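Side-chain contacts in ORC2 (Aeropyrum pernix, PDB 1W5T), which takes part in the regulation of DNA replication, binding DNA and ATP as an archaeal member of the Cdc6/Orc family of AAA+ proteins: residues T222-R227 against E243-V248; V264-A269 against D279-D284; R218-I223 against R260-A265. All blocks are in the same frame, centred on the assembly; numbering follows the deposited sequence.

Contact 1: T222-R227 against E243-V248. With ANP (phosphoaminophosphonic acid-adenylate ester), chain D.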
loop_
_atom_site.group_PDB
_atom_site.type_symbol
_atom_site.label_atom_id
_atom_site.label_comp_id
_atom_site.label_asym_id
_atom_site.label_seq_id
_atom_site.Cartn_x
_atom_site.Cartn_y
_atom_site.Cartn_z
ATOM N N THR A 222 7.039 10.332 15.619
ATOM C CA THR A 222 8.016 9.287 15.830
ATOM C C THR A 222 8.772 8.949 14.557
ATOM O O THR A 222 9.995 8.774 14.585
ATOM C CB THR A 222 7.335 8.032 16.425
ATOM O OG1 THR A 222 6.734 8.385 17.671
ATOM C CG2 THR A 222 8.348 7.018 16.842
ATOM N N ILE A 223 8.066 8.861 13.441
ATOM C CA ILE A 223 8.760 8.521 12.183
ATOM C C ILE A 223 9.722 9.617 11.698
ATOM O O ILE A 223 10.831 9.318 11.248
ATOM C CB ILE A 223 7.763 8.078 11.065
ATOM C CG1 ILE A 223 7.048 6.781 11.502
ATOM C CG2 ILE A 223 8.506 7.958 9.686
ATOM C CD1 ILE A 223 5.752 6.402 10.651
ATOM N N LEU A 224 9.326 10.875 11.836
ATOM C CA LEU A 224 10.167 11.989 11.416
ATOM C C LEU A 224 11.374 12.127 12.348
ATOM O O LEU A 224 12.501 12.467 11.933
ATOM C CB LEU A 224 9.351 13.297 11.357
ATOM C CG LEU A 224 8.260 13.312 10.280
ATOM C CD1 LEU A 224 7.330 14.528 10.425
ATOM C CD2 LEU A 224 8.844 13.206 8.872
ATOM N N GLU A 225 11.147 11.819 13.610
ATOM C CA GLU A 225 12.213 11.983 14.584
ATOM C C GLU A 225 13.387 11.018 14.339
ATOM O O GLU A 225 14.536 11.432 14.425
ATOM C CB GLU A 225 11.682 11.909 16.011
ATOM C CG GLU A 225 12.774 11.879 17.048
ATOM C CD GLU A 225 12.228 11.622 18.446
ATOM O OE1 GLU A 225 12.265 12.525 19.291
ATOM O OE2 GLU A 225 11.760 10.505 18.710
ATOM N N GLN A 226 13.062 9.766 14.011
ATOM C CA GLN A 226 14.002 8.776 13.537
ATOM C C GLN A 226 14.683 9.181 12.211
ATOM O O GLN A 226 15.887 9.027 12.083
ATOM C CB GLN A 226 13.297 7.401 13.412
ATOM C CG GLN A 226 14.166 6.271 12.892
ATOM C CD GLN A 226 13.409 4.969 12.757
ATOM O OE1 GLN A 226 12.334 4.923 12.133
ATOM N NE2 GLN A 226 13.961 3.890 13.336
ATOM N N ARG A 227 13.957 9.711 11.229
ATOM C CA ARG A 227 14.657 10.236 10.043
ATOM C C ARG A 227 15.632 11.410 10.389
ATOM O O ARG A 227 16.781 11.453 9.930
ATOM C CB ARG A 227 13.685 10.642 8.925
ATOM C CG ARG A 227 13.029 9.524 8.122
ATOM C CD ARG A 227 13.781 8.164 8.009
ATOM N NE ARG A 227 12.796 7.138 7.771
ATOM C CZ ARG A 227 12.540 6.591 6.595
ATOM N NH1 ARG A 227 13.265 6.928 5.511
ATOM N NH2 ARG A 227 11.562 5.669 6.504
ATOM N N GLU A 243 6.876 18.657 14.444
ATOM C CA GLU A 243 5.479 18.687 14.863
ATOM C C GLU A 243 4.626 19.373 13.837
ATOM O O GLU A 243 3.478 18.986 13.631
ATOM C CB GLU A 243 5.317 19.474 16.137
ATOM C CG GLU A 243 5.546 18.677 17.377
ATOM C CD GLU A 243 5.680 19.576 18.590
ATOM O OE1 GLU A 243 4.768 20.446 18.783
ATOM O OE2 GLU A 243 6.690 19.386 19.337
ATOM N N LEU A 244 5.206 20.403 13.227
ATOM C CA LEU A 244 4.573 21.181 12.194
ATOM C C LEU A 244 4.147 20.323 11.007
ATOM O O LEU A 244 3.213 20.680 10.299
ATOM C CB LEU A 244 5.521 22.298 11.746
ATOM C CG LEU A 244 5.689 23.401 12.810
ATOM C CD1 LEU A 244 6.834 24.324 12.479
ATOM C CD2 LEU A 244 4.364 24.220 13.102
ATOM N N ILE A 245 4.843 19.215 10.777
ATOM C CA ILE A 245 4.563 18.370 9.645
ATOM C C ILE A 245 3.505 17.386 10.091
ATOM O O ILE A 245 2.407 17.316 9.504
ATOM C CB ILE A 245 5.822 17.665 9.142
ATOM C CG1 ILE A 245 6.847 18.699 8.632
ATOM C CG2 ILE A 245 5.455 16.738 7.971
ATOM C CD1 ILE A 245 8.324 18.203 8.424
ATOM N N SER A 246 3.820 16.681 11.182
ATOM C CA SER A 246 2.941 15.648 11.736
ATOM C C SER A 246 1.560 16.172 12.157
ATOM O O SER A 246 0.575 15.480 11.947
ATOM C CB SER A 246 3.630 14.840 12.856
ATOM O OG SER A 246 4.201 15.655 13.851
ATOM N N ASP A 247 1.484 17.399 12.677
ATOM C CA ASP A 247 0.196 18.015 13.038
ATOM C C ASP A 247 -0.719 18.228 11.854
ATOM O O ASP A 247 -1.923 18.172 11.994
ATOM C CB ASP A 247 0.379 19.367 13.740
ATOM C CG ASP A 247 0.453 19.235 15.238
ATOM O OD1 ASP A 247 0.842 18.155 15.740
ATOM O OD2 ASP A 247 0.144 20.166 16.002
ATOM N N VAL A 248 -0.144 18.489 10.688
ATOM C CA VAL A 248 -0.936 18.660 9.473
ATOM C C VAL A 248 -1.236 17.319 8.816
ATOM O O VAL A 248 -2.376 17.113 8.398
ATOM C CB VAL A 248 -0.252 19.611 8.453
ATOM C CG1 VAL A 248 -1.123 19.830 7.222
ATOM C CG2 VAL A 248 0.073 20.933 9.081
HETATM P PG ANP D . 2.106 3.116 -1.544
HETATM O O1G ANP D . 2.502 4.231 -2.602
HETATM O O2G ANP D . 2.587 1.710 -2.112
HETATM O O3G ANP D . 0.554 3.092 -1.212
HETATM P PB ANP D . 3.345 2.218 1.021
HETATM O O1B ANP D . 3.943 0.870 0.450
HETATM O O2B ANP D . 2.036 1.894 1.800
HETATM N N3B ANP D . 3.085 3.422 -0.165
HETATM P PA ANP D . 5.951 2.770 2.109
HETATM O O1A ANP D . 6.407 1.444 2.879
HETATM O O2A ANP D . 6.609 2.784 0.668
HETATM O O3A ANP D . 4.344 2.933 2.088
HETATM O "O5'" ANP D . 6.333 4.062 2.997
HETATM C "C5'" ANP D . 6.306 5.459 2.663
HETATM C "C4'" ANP D . 7.545 6.077 3.318
HETATM O "O4'" ANP D . 7.399 6.108 4.743
HETATM C "C3'" ANP D . 8.810 5.251 3.093
HETATM O "O3'" ANP D . 9.895 6.133 3.027
HETATM C "C2'" ANP D . 8.956 4.402 4.350
HETATM O "O2'" ANP D . 10.272 3.941 4.653
HETATM C "C1'" ANP D . 8.420 5.357 5.407
HETATM N N9 ANP D . 7.737 4.617 6.461
HETATM C C8 ANP D . 6.454 4.108 6.384
HETATM N N7 ANP D . 6.094 3.469 7.525
HETATM C C5 ANP D . 7.114 3.580 8.388
HETATM C C6 ANP D . 7.508 3.180 9.778
HETATM N N6 ANP D . 6.676 2.480 10.601
HETATM N N1 ANP D . 8.749 3.498 10.238
HETATM C C2 ANP D . 9.635 4.172 9.521
HETATM N N3 ANP D . 9.411 4.580 8.246
HETATM C C4 ANP D . 8.149 4.302 7.656
#

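Contact 2: V264-A269 against D279-D284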
loop_
_atom_site.group_PDB
_atom_site.type_symbol
_atom_site.label_atom_id
_atom_site.label_comp_id
_atom_site.label_asym_id
_atom_site.label_seq_id
_atom_site.Cartn_x
_atom_site.Cartn_y
_atom_site.Cartn_z
ATOM N N VAL A 264 9.025 13.549 2.886
ATOM C CA VAL A 264 9.377 14.367 1.727
ATOM C C VAL A 264 9.310 15.862 2.131
ATOM O O VAL A 264 10.203 16.653 1.790
ATOM C CB VAL A 264 8.448 14.057 0.507
ATOM C CG1 VAL A 264 8.684 15.006 -0.609
ATOM C CG2 VAL A 264 8.705 12.649 -0.014
ATOM N N ALA A 265 8.280 16.242 2.870
ATOM C CA ALA A 265 8.233 17.573 3.481
ATOM C C ALA A 265 9.480 17.941 4.278
ATOM O O ALA A 265 9.987 19.047 4.153
ATOM C CB ALA A 265 6.990 17.727 4.362
ATOM N N LEU A 266 9.935 17.031 5.128
ATOM C CA LEU A 266 11.080 17.287 5.978
ATOM C C LEU A 266 12.325 17.399 5.075
ATOM O O LEU A 266 13.133 18.320 5.239
ATOM C CB LEU A 266 11.210 16.202 7.072
ATOM C CG LEU A 266 12.501 16.185 7.907
ATOM C CD1 LEU A 266 12.684 17.528 8.551
ATOM C CD2 LEU A 266 12.513 15.145 9.002
ATOM N N LYS A 267 12.442 16.482 4.107
ATOM C CA LYS A 267 13.473 16.593 3.099
ATOM C C LYS A 267 13.530 17.966 2.476
ATOM O O LYS A 267 14.601 18.602 2.495
ATOM C CB LYS A 267 13.322 15.582 1.975
ATOM C CG LYS A 267 14.642 15.396 1.168
ATOM C CD LYS A 267 14.488 14.375 0.046
ATOM C CE LYS A 267 14.106 15.068 -1.289
ATOM N NZ LYS A 267 13.097 14.339 -2.150
ATOM N N MET A 268 12.392 18.385 1.922
ATOM C CA MET A 268 12.251 19.646 1.193
ATOM C C MET A 268 12.641 20.815 2.077
ATOM O O MET A 268 13.386 21.682 1.648
ATOM C CB MET A 268 10.802 19.888 0.746
ATOM C CG MET A 268 10.300 19.079 -0.436
ATOM S SD MET A 268 8.464 19.414 -0.734
ATOM C CE MET A 268 8.487 21.187 -1.136
ATOM N N ALA A 269 12.134 20.819 3.308
ATOM C CA ALA A 269 12.426 21.888 4.235
ATOM C C ALA A 269 13.932 22.000 4.401
ATOM O O ALA A 269 14.478 23.076 4.373
ATOM C CB ALA A 269 11.725 21.672 5.555
ATOM N N ASP A 279 22.033 26.996 8.005
ATOM C CA ASP A 279 22.550 25.690 8.409
ATOM C C ASP A 279 21.707 25.022 9.489
ATOM O O ASP A 279 22.149 24.065 10.139
ATOM C CB ASP A 279 24.023 25.764 8.851
ATOM C CG ASP A 279 24.220 26.635 10.063
ATOM O OD1 ASP A 279 25.412 26.901 10.395
ATOM O OD2 ASP A 279 23.252 27.088 10.726
ATOM N N SER A 280 20.498 25.548 9.678
ATOM C CA SER A 280 19.489 24.911 10.491
ATOM C C SER A 280 18.102 25.157 9.862
ATOM O O SER A 280 17.960 26.013 8.955
ATOM C CB SER A 280 19.554 25.467 11.892
ATOM O OG SER A 280 19.540 26.873 11.808
ATOM N N LEU A 281 17.099 24.391 10.311
ATOM C CA LEU A 281 15.731 24.646 9.904
ATOM C C LEU A 281 15.171 25.860 10.609
ATOM O O LEU A 281 15.639 26.272 11.685
ATOM C CB LEU A 281 14.828 23.463 10.206
ATOM C CG LEU A 281 15.085 22.153 9.496
ATOM C CD1 LEU A 281 14.194 21.038 10.053
ATOM C CD2 LEU A 281 14.920 22.301 7.990
ATOM N N SER A 282 14.142 26.429 9.993
ATOM C CA SER A 282 13.298 27.378 10.696
ATOM C C SER A 282 11.855 26.937 10.485
ATOM O O SER A 282 11.576 26.149 9.565
ATOM C CB SER A 282 13.557 28.799 10.185
ATOM O OG SER A 282 13.050 28.970 8.886
ATOM N N GLU A 283 10.945 27.407 11.330
ATOM C CA GLU A 283 9.548 27.100 11.172
ATOM C C GLU A 283 8.929 27.522 9.841
ATOM O O GLU A 283 8.078 26.798 9.289
ATOM C CB GLU A 283 8.773 27.714 12.330
ATOM C CG GLU A 283 9.365 27.322 13.667
ATOM C CD GLU A 283 8.438 27.596 14.797
ATOM O OE1 GLU A 283 8.829 27.456 15.974
ATOM O OE2 GLU A 283 7.316 27.973 14.508
ATOM N N ASP A 284 9.331 28.701 9.337
ATOM C CA ASP A 284 8.876 29.201 8.034
ATOM C C ASP A 284 9.167 28.209 6.906
ATOM O O ASP A 284 8.308 27.950 6.061
ATOM C CB ASP A 284 9.493 30.567 7.717
ATOM C CG ASP A 284 8.951 31.696 8.632
ATOM O OD1 ASP A 284 9.503 32.800 8.602
ATOM O OD2 ASP A 284 7.996 31.580 9.424
#

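Contact 3: R218-I223 against R260-A265. With ANP (phosphoaminophosphonic acid-adenylate ester), chain D.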
loop_
_atom_site.group_PDB
_atom_site.type_symbol
_atom_site.label_atom_id
_atom_site.label_comp_id
_atom_site.label_asym_id
_atom_site.label_seq_id
_atom_site.Cartn_x
_atom_site.Cartn_y
_atom_site.Cartn_z
ATOM N N ARG A 218 1.057 11.525 16.120
ATOM C CA ARG A 218 2.019 10.994 17.079
ATOM C C ARG A 218 2.991 9.989 16.415
ATOM O O ARG A 218 4.206 10.037 16.632
ATOM C CB ARG A 218 1.264 10.273 18.209
ATOM C CG ARG A 218 0.987 11.097 19.444
ATOM C CD ARG A 218 1.087 10.276 20.797
ATOM N NE ARG A 218 1.531 8.878 20.589
ATOM C CZ ARG A 218 2.268 8.152 21.436
ATOM N NH1 ARG A 218 2.694 8.655 22.587
ATOM N NH2 ARG A 218 2.595 6.908 21.114
ATOM N N GLU A 219 2.437 9.096 15.585
ATOM C CA GLU A 219 3.248 8.140 14.815
ATOM C C GLU A 219 4.115 8.795 13.786
ATOM O O GLU A 219 5.285 8.449 13.690
ATOM C CB GLU A 219 2.389 7.054 14.208
ATOM C CG GLU A 219 1.622 6.305 15.277
ATOM C CD GLU A 219 0.412 5.634 14.725
ATOM O OE1 GLU A 219 0.065 4.559 15.215
ATOM O OE2 GLU A 219 -0.171 6.148 13.771
ATOM N N LEU A 220 3.562 9.759 13.043
ATOM C CA LEU A 220 4.347 10.519 12.091
ATOM C C LEU A 220 5.462 11.260 12.793
ATOM O O LEU A 220 6.539 11.375 12.258
ATOM C CB LEU A 220 3.490 11.512 11.264
ATOM C CG LEU A 220 2.534 10.893 10.217
ATOM C CD1 LEU A 220 1.654 11.978 9.624
ATOM C CD2 LEU A 220 3.314 10.073 9.120
ATOM N N TYR A 221 5.203 11.731 14.006
ATOM C CA TYR A 221 6.202 12.436 14.751
ATOM C C TYR A 221 7.368 11.491 15.057
ATOM O O TYR A 221 8.536 11.808 14.806
ATOM C CB TYR A 221 5.654 13.071 16.039
ATOM C CG TYR A 221 6.809 13.665 16.816
ATOM C CD1 TYR A 221 7.549 12.889 17.694
ATOM C CD2 TYR A 221 7.251 14.983 16.553
ATOM C CE1 TYR A 221 8.643 13.389 18.329
ATOM C CE2 TYR A 221 8.343 15.512 17.218
ATOM C CZ TYR A 221 9.022 14.701 18.103
ATOM O OH TYR A 221 10.105 15.170 18.760
ATOM N N THR A 222 7.039 10.332 15.619
ATOM C CA THR A 222 8.016 9.287 15.830
ATOM C C THR A 222 8.772 8.949 14.557
ATOM O O THR A 222 9.995 8.774 14.585
ATOM C CB THR A 222 7.335 8.032 16.425
ATOM O OG1 THR A 222 6.734 8.385 17.671
ATOM C CG2 THR A 222 8.348 7.018 16.842
ATOM N N ILE A 223 8.066 8.861 13.441
ATOM C CA ILE A 223 8.760 8.521 12.183
ATOM C C ILE A 223 9.722 9.617 11.698
ATOM O O ILE A 223 10.831 9.318 11.248
ATOM C CB ILE A 223 7.763 8.078 11.065
ATOM C CG1 ILE A 223 7.048 6.781 11.502
ATOM C CG2 ILE A 223 8.506 7.958 9.686
ATOM C CD1 ILE A 223 5.752 6.402 10.651
ATOM N N ARG A 260 5.233 8.819 3.688
ATOM C CA ARG A 260 5.963 9.301 2.507
ATOM C C ARG A 260 5.871 10.825 2.404
ATOM O O ARG A 260 6.872 11.494 2.253
ATOM C CB ARG A 260 5.449 8.647 1.210
ATOM C CG ARG A 260 5.808 9.396 -0.083
ATOM C CD ARG A 260 6.280 8.492 -1.236
ATOM N NE ARG A 260 5.415 7.304 -1.361
ATOM C CZ ARG A 260 5.846 6.028 -1.442
ATOM N NH1 ARG A 260 4.945 5.058 -1.545
ATOM N NH2 ARG A 260 7.159 5.714 -1.444
ATOM N N ARG A 261 4.659 11.353 2.495
ATOM C CA ARG A 261 4.445 12.785 2.362
ATOM C C ARG A 261 5.137 13.548 3.480
ATOM O O ARG A 261 5.659 14.616 3.244
ATOM C CB ARG A 261 2.974 13.111 2.389
ATOM C CG ARG A 261 2.531 13.999 1.280
ATOM C CD ARG A 261 0.991 14.152 1.144
ATOM N NE ARG A 261 0.754 15.192 0.170
ATOM C CZ ARG A 261 0.067 16.333 0.296
ATOM N NH1 ARG A 261 0.072 17.134 -0.757
ATOM N NH2 ARG A 261 -0.629 16.676 1.379
ATOM N N ALA A 262 5.108 13.011 4.701
ATOM C CA ALA A 262 5.721 13.678 5.838
ATOM C C ALA A 262 7.245 13.781 5.683
ATOM O O ALA A 262 7.813 14.872 5.863
ATOM C CB ALA A 262 5.358 13.001 7.130
ATOM N N ILE A 263 7.860 12.655 5.303
ATOM C CA ILE A 263 9.285 12.566 5.099
ATOM C C ILE A 263 9.784 13.468 3.965
ATOM O O ILE A 263 10.861 14.081 4.090
ATOM C CB ILE A 263 9.699 11.088 4.872
ATOM C CG1 ILE A 263 9.621 10.338 6.186
ATOM C CG2 ILE A 263 11.119 10.977 4.349
ATOM C CD1 ILE A 263 9.602 8.858 5.984
ATOM N N VAL A 264 9.025 13.549 2.886
ATOM C CA VAL A 264 9.377 14.367 1.727
ATOM C C VAL A 264 9.310 15.862 2.131
ATOM O O VAL A 264 10.203 16.653 1.790
ATOM C CB VAL A 264 8.448 14.057 0.507
ATOM C CG1 VAL A 264 8.684 15.006 -0.609
ATOM C CG2 VAL A 264 8.705 12.649 -0.014
ATOM N N ALA A 265 8.280 16.242 2.870
ATOM C CA ALA A 265 8.233 17.573 3.481
ATOM C C ALA A 265 9.480 17.941 4.278
ATOM O O ALA A 265 9.987 19.047 4.153
ATOM C CB ALA A 265 6.990 17.727 4.362
HETATM P PG ANP D . 2.106 3.116 -1.544
HETATM O O1G ANP D . 2.502 4.231 -2.602
HETATM O O2G ANP D . 2.587 1.710 -2.112
HETATM O O3G ANP D . 0.554 3.092 -1.212
HETATM P PB ANP D . 3.345 2.218 1.021
HETATM O O1B ANP D . 3.943 0.870 0.450
HETATM O O2B ANP D . 2.036 1.894 1.800
HETATM N N3B ANP D . 3.085 3.422 -0.165
HETATM P PA ANP D . 5.951 2.770 2.109
HETATM O O1A ANP D . 6.407 1.444 2.879
HETATM O O2A ANP D . 6.609 2.784 0.668
HETATM O O3A ANP D . 4.344 2.933 2.088
HETATM O "O5'" ANP D . 6.333 4.062 2.997
HETATM C "C5'" ANP D . 6.306 5.459 2.663
HETATM C "C4'" ANP D . 7.545 6.077 3.318
HETATM O "O4'" ANP D . 7.399 6.108 4.743
HETATM C "C3'" ANP D . 8.810 5.251 3.093
HETATM O "O3'" ANP D . 9.895 6.133 3.027
HETATM C "C2'" ANP D . 8.956 4.402 4.350
HETATM O "O2'" ANP D . 10.272 3.941 4.653
HETATM C "C1'" ANP D . 8.420 5.357 5.407
HETATM N N9 ANP D . 7.737 4.617 6.461
HETATM C C8 ANP D . 6.454 4.108 6.384
HETATM N N7 ANP D . 6.094 3.469 7.525
HETATM C C5 ANP D . 7.114 3.580 8.388
HETATM C C6 ANP D . 7.508 3.180 9.778
HETATM N N6 ANP D . 6.676 2.480 10.601
HETATM N N1 ANP D . 8.749 3.498 10.238
HETATM C C2 ANP D . 9.635 4.172 9.521
HETATM N N3 ANP D . 9.411 4.580 8.246
HETATM C C4 ANP D . 8.149 4.302 7.656
#

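Contact 1: T222-R227 against E243-V248
Leu224 and Ile245 join two helices through a small apolar seam, while Ile223, Gln226 and Arg227 of the first helix turn to a bound nucleotide: one helix serving two partners from different sides. Ile223 comes first. Its branches lie over the six-membered ring of the adenine, CD1 standing 3.8 Å from ANP C6 and CG2 3.8 Å from ANP N3. With CG1 beside the backbone N (chi1 -64°) and CG2 beside the carbonyl carbon, the branches spread across the ring. An alanine here would strip away all three of these carbons and is likely to leave that face of the base without its apolar cover and less firmly placed. Leu224 turns the other way, and its CD1 presses on the branch point of Ile245, 3.7 Å from CB, with CG2 of the same isoleucine almost as near. Ser246 borders this methyl less tightly, its CB 4.4 Å from Leu224 CD1, and its hydroxyl is bonded back to Leu242 O. Gln226 returns to the nucleotide side, with OE1 near C2 of the base and NE2 bonded to Glu23 O. Arg227 closes the walk. A single nitrogen, NH2, gives two hydrogen bonds, 2.8 Å to ANP O2' (146°) and 3.0 Å to ANP N3 (152°), so it ties ribose to base; O2' sits at the guanidinium edge, in its plane. NH1 donates a hydrogen bond to Val14 O, which helps fix the rotation of the group. The arrangement belongs to the helical lid of an AAA+ ATPase, where ATP binding by Arg227 has been established experimentally.

Contact 2: V264-A269 against D279-D284
Leu281 reaches across to Leu266 and Ala269 from the extended loop before helix 283-292, so this is a helix-to-loop contact, made on helix 259-275 of the helical lid region of this AAA+ protein. A single leucine makes every touch from its side. On the packed side everything depends on the fork of Leu281. CD1 meets Leu266 CD1 at 4.1 Å, and the two leucine side chains run at about a right angle, so the touch is narrow. Leu266 comes to it indirectly: its CG lies beside the carbonyl carbon (chi1 170°), and the bend at chi2 (56°) brings the chain end closer than its CB direction would suggest. The same residue also rests on Leu242, Ile245 and Phe15, while Ala269 is in addition covered by Val286 and Ala289 of helix 283-292. No hydrogen bond crosses between the two segments, but a backbone bond from Leu281 to Val236 would also steady the loop. The solvent side is polar and makes no touch across the two segments; its charges pair locally. Asp279 and Asp284 are exposed, and Ser282 stands at the N-cap of the helix beginning with Glu283. That glutamate forms salt bridges from OE1 to Arg240 and from OE2 to Arg287, and Asp284 pairs with Arg287 as well, so charge lies along the outside while methyl groups meet on the inside. The second branch of Leu281 settles on the helix backbone as well as on a side chain, its CD2 lying 4.1 Å from Ala269 CB and 3.7 Å from Ala269 O.

Contact 3: R218-I223 against R260-A265
Ile223 and Ile263 touch each other and the nucleotide as well, so the seam between two helices doubles as a wall of the binding pocket. Ile223 CG2 lies 4.0 Å from Ile263 CD1, and that same CD1 methyl is 3.7 Å from ANP O4' and equally near C1' of the ribose. Ile263 reaches this spot because CG1 sits beside the backbone N (chi1 -73°) and the chain then runs on extended to its terminal methyl. Ile223 therefore serves the base and Ile263 the sugar. Farther from the ligand the seam is purely apolar: Leu220 CD2 meets Ala262 CB at 4.1 Å, near the place where the backbones come closest. The short alanine side chain suits this approach, and Leu224 lies against it too. The side chain of Arg260 leaves its backbone away from helix 217-231, and its guanidinium is turned to the nucleotide. The chain bends at chi2 and chi3, bringing the guanidinium alongside the nucleotide, with ANP C5' over the centre of one face and the gamma phosphorus at the edge, in plane. NH1 makes a weak hydrogen bond of 2.8 Å to ANP O1G, only 125° at the hydrogen. Away from this seam, Thr222 doubles back on its own turn: its N and its OG1 reach Arg218 O from opposite faces of the carbonyl plane, OG1 at 3.2 Å. Glu219 forms a salt bridge with Arg27. An arginine early in a lid helix and directed at the gamma phosphate is consistent with the sensor 2 arginine of AAA+ ATPases, whose lid domain closes over the nucleotide held by the P-loop.

All three seams are buried and apolar, with no hydrogen bond crossing any of them; what differs is what each faces beyond the seam. Contacts 1 and 3 share helix 217-231 and lie with centres only about 4 Å apart, the first using helix 239-249 and the third helix 259-275, and both open on the nucleotide pocket. Contact 2 uses helix 259-275 again, farther along, and is bordered by exposed charged residues; its centre lies about 27 Å from that of the chain, against about 16 Å for contact 3. Its acidic residues make salt bridges near the surface, whereas Arg227 and Arg260 of the other two address ribose, base and phosphate.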